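Local coordinates for protein superoxide dismutase [Mn], mitochondrial (Saccharomyces cerevisiae S288C, PDB 4F6E) that catalyses the dismutation of superoxide radicals to hydrogen peroxide and oxygen at a bound manganese ion, at residues Cys82-Asn87 and Ser131-Ile136; Tyr152-Val157 and Asp168-Ala173. The protein carries 2 engineered substitutions. All blocks are in the same frame, centred on the assembly; numbering follows the deposited sequence.

Contact 1: residues Cys82-Asn87 and Ser131-Ile136; sequences CLFWEN and SGWAFI
The indole of W133 turns the edge of its six-membered ring toward the face of F84, in an offset edge-to-face pair that joins the two domains of the iron/manganese superoxide dismutase fold. F84 lies near the C-terminal end of helix 74-86, in the alpha-hairpin part, and W133 on 132-136, the middle strand of the antiparallel sheet in the C-terminal part. The ring centroids are 5.7 Å apart and their planes stand at 84°. The helix already points F84 CB at the strand, and chi1 of -170°, which swings CG beside the carbonyl carbon, brings the ring up to the indole. This is the tight part of the contact: F84 CD1 lies 4.0 Å from W133 CZ3, and F84 CB meets the indole rim in its plane. A tryptophan suits the place because helix and strand are well separated, the nearest CA atoms, of F84 and F135, being 9.9 Å apart. Its NE1 donates to Q154 OE1, while the same indole packs on the metal ligands H81 and D168.

Beside this pair the packing is looser. L83 and F135 meet only through side-chain ends, although both are buried; F135 finds further apolar neighbours in A166 and V149. E86 is partly exposed, and its OE2 is hydrogen-bonded to NZ of the dimethylated lysine at position 8. No hydrogen bond crosses the interface, which therefore depends on shape and aromatic packing, and its closest approach is from F84 CB to W133 CZ3, at 3.9 Å.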
loop_
_atom_site.group_PDB
_atom_site.type_symbol
_atom_site.label_atom_id
_atom_site.label_comp_id
_atom_site.label_asym_id
_atom_site.label_seq_id
_atom_site.Cartn_x
_atom_site.Cartn_y
_atom_site.Cartn_z
ATOM N N CYS A 82 -3.452 -9.091 21.626
ATOM C CA CYS A 82 -3.973 -8.793 22.964
ATOM C C CYS A 82 -5.474 -8.541 22.904
ATOM O O CYS A 82 -6.228 -9.057 23.736
ATOM C CB CYS A 82 -3.278 -7.584 23.586
ATOM S SG CYS A 82 -1.614 -7.942 24.198
ATOM N N LEU A 83 -5.914 -7.774 21.912
ATOM C CA LEU A 83 -7.347 -7.501 21.753
ATOM C C LEU A 83 -8.114 -8.797 21.503
ATOM O O LEU A 83 -9.186 -9.012 22.077
ATOM C CB LEU A 83 -7.597 -6.524 20.597
ATOM C CG LEU A 83 -7.068 -5.099 20.814
ATOM C CD1 LEU A 83 -7.086 -4.289 19.536
ATOM C CD2 LEU A 83 -7.886 -4.388 21.887
ATOM N N PHE A 84 -7.556 -9.636 20.634
ATOM C CA PHE A 84 -8.178 -10.890 20.215
ATOM C C PHE A 84 -8.452 -11.775 21.419
ATOM O O PHE A 84 -9.590 -12.205 21.623
ATOM C CB PHE A 84 -7.243 -11.585 19.213
ATOM C CG PHE A 84 -7.842 -12.780 18.517
ATOM C CD1 PHE A 84 -9.046 -12.678 17.839
ATOM C CD2 PHE A 84 -7.167 -13.997 18.501
ATOM C CE1 PHE A 84 -9.586 -13.776 17.176
ATOM C CE2 PHE A 84 -7.695 -15.092 17.831
ATOM C CZ PHE A 84 -8.902 -14.984 17.170
ATOM N N TRP A 85 -7.439 -12.035 22.241
ATOM C CA TRP A 85 -7.672 -12.937 23.369
ATOM C C TRP A 85 -8.732 -12.388 24.312
ATOM O O TRP A 85 -9.516 -13.148 24.867
ATOM C CB TRP A 85 -6.407 -13.232 24.185
ATOM C CG TRP A 85 -5.178 -13.587 23.393
ATOM C CD1 TRP A 85 -3.937 -13.030 23.547
ATOM C CD2 TRP A 85 -5.046 -14.571 22.350
ATOM N NE1 TRP A 85 -3.052 -13.596 22.672
ATOM C CE2 TRP A 85 -3.703 -14.533 21.918
ATOM C CE3 TRP A 85 -5.931 -15.456 21.725
ATOM C CZ2 TRP A 85 -3.222 -15.351 20.899
ATOM C CZ3 TRP A 85 -5.446 -16.276 20.711
ATOM C CH2 TRP A 85 -4.104 -16.216 20.314
ATOM N N GLU A 86 -8.754 -11.071 24.486
ATOM C CA GLU A 86 -9.701 -10.462 25.411
ATOM C C GLU A 86 -11.137 -10.469 24.892
ATOM O O GLU A 86 -12.078 -10.404 25.692
ATOM C CB GLU A 86 -9.268 -9.042 25.804
ATOM C CG GLU A 86 -8.091 -9.018 26.784
ATOM C CD GLU A 86 -8.473 -9.471 28.193
ATOM O OE1 GLU A 86 -9.506 -9.003 28.724
ATOM O OE2 GLU A 86 -7.730 -10.290 28.773
ATOM N N ASN A 87 -11.316 -10.556 23.570
ATOM C CA ASN A 87 -12.680 -10.684 23.050
ATOM C C ASN A 87 -13.092 -12.104 22.647
ATOM O O ASN A 87 -14.029 -12.276 21.871
ATOM C CB ASN A 87 -13.090 -9.592 22.007
ATOM C CG ASN A 87 -12.299 -9.624 20.687
ATOM O OD1 ASN A 87 -11.704 -8.608 20.294
ATOM N ND2 ASN A 87 -12.342 -10.751 19.966
ATOM N N SER A 131 -3.248 -11.791 4.342
ATOM C CA SER A 131 -3.356 -11.872 5.800
ATOM C C SER A 131 -3.970 -10.583 6.305
ATOM O O SER A 131 -3.706 -9.530 5.752
ATOM C CB SER A 131 -1.971 -11.978 6.436
ATOM O OG SER A 131 -1.255 -13.125 5.994
ATOM N N GLY A 132 -4.775 -10.660 7.365
ATOM C CA GLY A 132 -5.292 -9.448 7.975
ATOM C C GLY A 132 -6.331 -9.733 9.038
ATOM O O GLY A 132 -6.376 -10.845 9.589
ATOM N N TRP A 133 -7.169 -8.727 9.300
ATOM C CA TRP A 133 -8.103 -8.703 10.424
ATOM C C TRP A 133 -9.381 -8.034 9.986
ATOM O O TRP A 133 -9.382 -7.225 9.058
ATOM C CB TRP A 133 -7.534 -7.828 11.568
ATOM C CG TRP A 133 -6.327 -8.420 12.228
ATOM C CD1 TRP A 133 -5.041 -8.409 11.753
ATOM C CD2 TRP A 133 -6.298 -9.177 13.449
ATOM N NE1 TRP A 133 -4.219 -9.096 12.613
ATOM C CE2 TRP A 133 -4.959 -9.570 13.664
ATOM C CE3 TRP A 133 -7.265 -9.519 14.402
ATOM C CZ2 TRP A 133 -4.565 -10.314 14.784
ATOM C CZ3 TRP A 133 -6.872 -10.264 15.513
ATOM C CH2 TRP A 133 -5.535 -10.648 15.695
ATOM N N ALA A 134 -10.472 -8.343 10.671
ATOM C CA ALA A 134 -11.625 -7.444 10.643
ATOM C C ALA A 134 -11.869 -6.939 12.047
ATOM O O ALA A 134 -11.656 -7.671 13.018
ATOM C CB ALA A 134 -12.865 -8.147 10.114
ATOM N N PHE A 135 -12.319 -5.692 12.154
ATOM C CA PHE A 135 -12.632 -5.111 13.450
ATOM C C PHE A 135 -14.038 -4.537 13.406
ATOM O O PHE A 135 -14.368 -3.764 12.494
ATOM C CB PHE A 135 -11.665 -3.965 13.798
ATOM C CG PHE A 135 -10.224 -4.383 13.956
ATOM C CD1 PHE A 135 -9.707 -4.713 15.201
ATOM C CD2 PHE A 135 -9.376 -4.399 12.855
ATOM C CE1 PHE A 135 -8.363 -5.084 15.339
ATOM C CE2 PHE A 135 -8.032 -4.752 12.981
ATOM C CZ PHE A 135 -7.528 -5.096 14.226
ATOM N N ILE A 136 -14.870 -4.890 14.389
ATOM C CA ILE A 136 -16.072 -4.101 14.655
ATOM C C ILE A 136 -15.573 -2.929 15.512
ATOM O O ILE A 136 -14.905 -3.154 16.523
ATOM C CB ILE A 136 -17.141 -4.914 15.409
ATOM C CG1 ILE A 136 -17.503 -6.176 14.609
ATOM C CG2 ILE A 136 -18.396 -4.049 15.720
ATOM C CD1 ILE A 136 -18.486 -7.099 15.327
#

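Contact 2: residues Tyr152-Val157 and Asp168-Ala173; sequences YNQDTV and DAWEHA. With MN (manganese (II) ion), chain E.
W170 and the turn residues N153 and Q154 meet beside the manganese site, in the C-terminal domain. The indole can be followed outward from CB, which rests over one face of the H172 ring, toward its rim, 3.6 Å above the plane. CD1 lies near N153 O (4.0 Å), while CD2 is 4.1 Å from Q154 NE2. NE1 donates a nearly straight bond to N153 O (2.9 Å, 164° at the hydrogen); the carbonyl oxygen lies in the indole plane, whereas NE1 stands above the plane of the carbonyl group. CE2 and CZ2 are each 3.4 Å from Q154 NE2, which stands over one ring face, offset toward the rim, the amide plane 18° from that of the indole. A bend at chi2 (-60°) brings it there. CH2 meets NE2 more distantly.

A glutamine suits this place because its amide has two jobs: OE1, already taken by W133, also accepts from N80 ND2, and NE2 donates to a water 2.9 Å away. That water is bound to manganese and donates to D168 OD1, which also accepts from W170 N in an Asx turn. D168 OD2 (2.1 Å) and H172 NE2 (2.2 Å) hold the metal directly; H26 and H81 complete the site. Were W170 an alanine, N153 O would probably lose its indole donor, and the NE2 end of the Q154 amide, still held through OE1, would be less firmly placed against the metal-bound water. The type II' turn Y152-D155 follows strand 148-152, and W170 follows strand 165-168, ahead of helix 175-178; helix 74-86 brings H81 up to Q154.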
loop_
_atom_site.group_PDB
_atom_site.type_symbol
_atom_site.label_atom_id
_atom_site.label_comp_id
_atom_site.label_asym_id
_atom_site.label_seq_id
_atom_site.Cartn_x
_atom_site.Cartn_y
_atom_site.Cartn_z
ATOM N N TYR A 152 -4.956 -5.076 6.800
ATOM C CA TYR A 152 -4.035 -6.077 6.278
ATOM C C TYR A 152 -2.835 -6.296 7.180
ATOM O O TYR A 152 -2.403 -5.393 7.906
ATOM C CB TYR A 152 -3.601 -5.728 4.851
ATOM C CG TYR A 152 -4.644 -6.149 3.856
ATOM C CD1 TYR A 152 -4.476 -7.289 3.078
ATOM C CD2 TYR A 152 -5.823 -5.432 3.721
ATOM C CE1 TYR A 152 -5.450 -7.683 2.171
ATOM C CE2 TYR A 152 -6.809 -5.828 2.823
ATOM C CZ TYR A 152 -6.613 -6.954 2.056
ATOM O OH TYR A 152 -7.592 -7.338 1.165
ATOM N N ASN A 153 -2.315 -7.521 7.155
ATOM C CA ASN A 153 -1.113 -7.883 7.902
ATOM C C ASN A 153 -1.293 -7.626 9.384
ATOM O O ASN A 153 -2.232 -8.158 9.958
ATOM C CB ASN A 153 0.094 -7.186 7.286
ATOM C CG ASN A 153 0.203 -7.515 5.815
ATOM O OD1 ASN A 153 0.042 -8.671 5.439
ATOM N ND2 ASN A 153 0.376 -6.502 4.975
ATOM N N GLN A 154 -0.437 -6.818 10.000
ATOM C CA GLN A 154 -0.681 -6.438 11.388
ATOM C C GLN A 154 -1.026 -4.960 11.534
ATOM O O GLN A 154 -0.850 -4.371 12.606
ATOM C CB GLN A 154 0.474 -6.852 12.319
ATOM C CG GLN A 154 0.692 -8.363 12.419
ATOM C CD GLN A 154 -0.519 -9.124 12.953
ATOM O OE1 GLN A 154 -1.463 -8.537 13.497
ATOM N NE2 GLN A 154 -0.487 -10.445 12.804
ATOM N N ASP A 155 -1.560 -4.362 10.472
ATOM C CA ASP A 155 -2.118 -3.023 10.614
ATOM C C ASP A 155 -3.266 -3.095 11.615
ATOM O O ASP A 155 -3.909 -4.135 11.769
ATOM C CB ASP A 155 -2.596 -2.476 9.275
ATOM C CG ASP A 155 -1.454 -2.252 8.288
ATOM O OD1 ASP A 155 -0.274 -2.295 8.699
ATOM O OD2 ASP A 155 -1.743 -2.024 7.099
ATOM N N THR A 156 -3.517 -2.000 12.316
ATOM C CA THR A 156 -4.572 -2.028 13.325
ATOM C C THR A 156 -5.404 -0.765 13.231
ATOM O O THR A 156 -5.119 0.111 12.412
ATOM C CB THR A 156 -4.004 -2.230 14.753
ATOM O OG1 THR A 156 -5.071 -2.577 15.657
ATOM C CG2 THR A 156 -3.319 -0.973 15.242
ATOM N N VAL A 157 -6.453 -0.686 14.044
ATOM C CA VAL A 157 -7.274 0.519 14.071
ATOM C C VAL A 157 -6.775 1.470 15.152
ATOM O O VAL A 157 -6.642 1.092 16.311
ATOM C CB VAL A 157 -8.764 0.191 14.252
ATOM C CG1 VAL A 157 -9.313 -0.418 12.970
ATOM C CG2 VAL A 157 -8.968 -0.777 15.411
ATOM N N ASP A 168 -9.159 -12.383 13.885
ATOM C CA ASP A 168 -7.937 -12.681 13.145
ATOM C C ASP A 168 -8.254 -13.510 11.900
ATOM O O ASP A 168 -8.864 -14.572 12.004
ATOM C CB ASP A 168 -7.006 -13.461 14.078
ATOM C CG ASP A 168 -5.594 -13.569 13.571
ATOM O OD1 ASP A 168 -5.257 -13.077 12.471
ATOM O OD2 ASP A 168 -4.818 -14.188 14.315
ATOM N N ALA A 169 -7.849 -13.018 10.727
ATOM C CA ALA A 169 -8.043 -13.747 9.465
ATOM C C ALA A 169 -6.739 -14.281 8.873
ATOM O O ALA A 169 -6.739 -14.772 7.743
ATOM C CB ALA A 169 -8.774 -12.860 8.430
ATOM N N TRP A 170 -5.631 -14.187 9.610
ATOM C CA TRP A 170 -4.404 -14.848 9.145
ATOM C C TRP A 170 -4.640 -16.345 9.095
ATOM O O TRP A 170 -5.374 -16.897 9.916
ATOM C CB TRP A 170 -3.236 -14.580 10.090
ATOM C CG TRP A 170 -2.585 -13.240 9.954
ATOM C CD1 TRP A 170 -3.183 -12.013 10.073
ATOM C CD2 TRP A 170 -1.195 -12.992 9.721
ATOM N NE1 TRP A 170 -2.240 -11.015 9.914
ATOM C CE2 TRP A 170 -1.015 -11.593 9.701
ATOM C CE3 TRP A 170 -0.090 -13.817 9.515
ATOM C CZ2 TRP A 170 0.232 -10.999 9.484
ATOM C CZ3 TRP A 170 1.141 -13.229 9.296
ATOM C CH2 TRP A 170 1.295 -11.836 9.290
ATOM N N GLU A 171 -4.009 -17.008 8.129
ATOM C CA GLU A 171 -4.211 -18.433 7.969
ATOM C C GLU A 171 -3.790 -19.229 9.213
ATOM O O GLU A 171 -4.413 -20.250 9.524
ATOM C CB GLU A 171 -3.504 -18.923 6.693
ATOM C CG GLU A 171 -4.206 -18.426 5.422
ATOM C CD GLU A 171 -3.546 -18.878 4.119
ATOM O OE1 GLU A 171 -2.300 -18.813 4.017
ATOM O OE2 GLU A 171 -4.296 -19.240 3.177
ATOM N N HIS A 172 -2.786 -18.755 9.951
ATOM C CA HIS A 172 -2.383 -19.471 11.173
ATOM C C HIS A 172 -3.476 -19.473 12.238
ATOM O O HIS A 172 -3.390 -20.230 13.192
ATOM C CB HIS A 172 -1.071 -18.948 11.772
ATOM C CG HIS A 172 -1.144 -17.545 12.293
ATOM N ND1 HIS A 172 -0.335 -16.539 11.811
ATOM C CD2 HIS A 172 -1.883 -16.994 13.284
ATOM C CE1 HIS A 172 -0.591 -15.419 12.463
ATOM N NE2 HIS A 172 -1.531 -15.668 13.358
ATOM N N ALA A 173 -4.487 -18.618 12.083
ATOM C CA ALA A 173 -5.568 -18.584 13.066
ATOM C C ALA A 173 -6.537 -19.756 12.928
ATOM O O ALA A 173 -7.322 -20.009 13.840
ATOM C CB ALA A 173 -6.329 -17.233 13.007
HETATM MN MN MN E . -2.726 -14.267 14.590
HETATM O O HOH W 1 -2.500 -12.527 12.991
#

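Of the four segments, the one on helix 74-86 comes first along the chain from the N terminus, and contact 1 closes a loop of 43 residues when strand 132-136 returns to its end. The chain then runs through strand 148-152, and contact 2 closes a short excursion of 10 residues that includes most of strand 165-168. The two loops follow in series, neither nesting nor crossing. Contact 1 joins the alpha-hairpin and C-terminal domains; contact 2 ties together two connections within the latter. They meet at the start of the central strand, where S131 O lies 2.8 Å from N153 N and G132 O 2.9 Å from A169 N, probable hydrogen bonds linking 131-136 to both segments of contact 2.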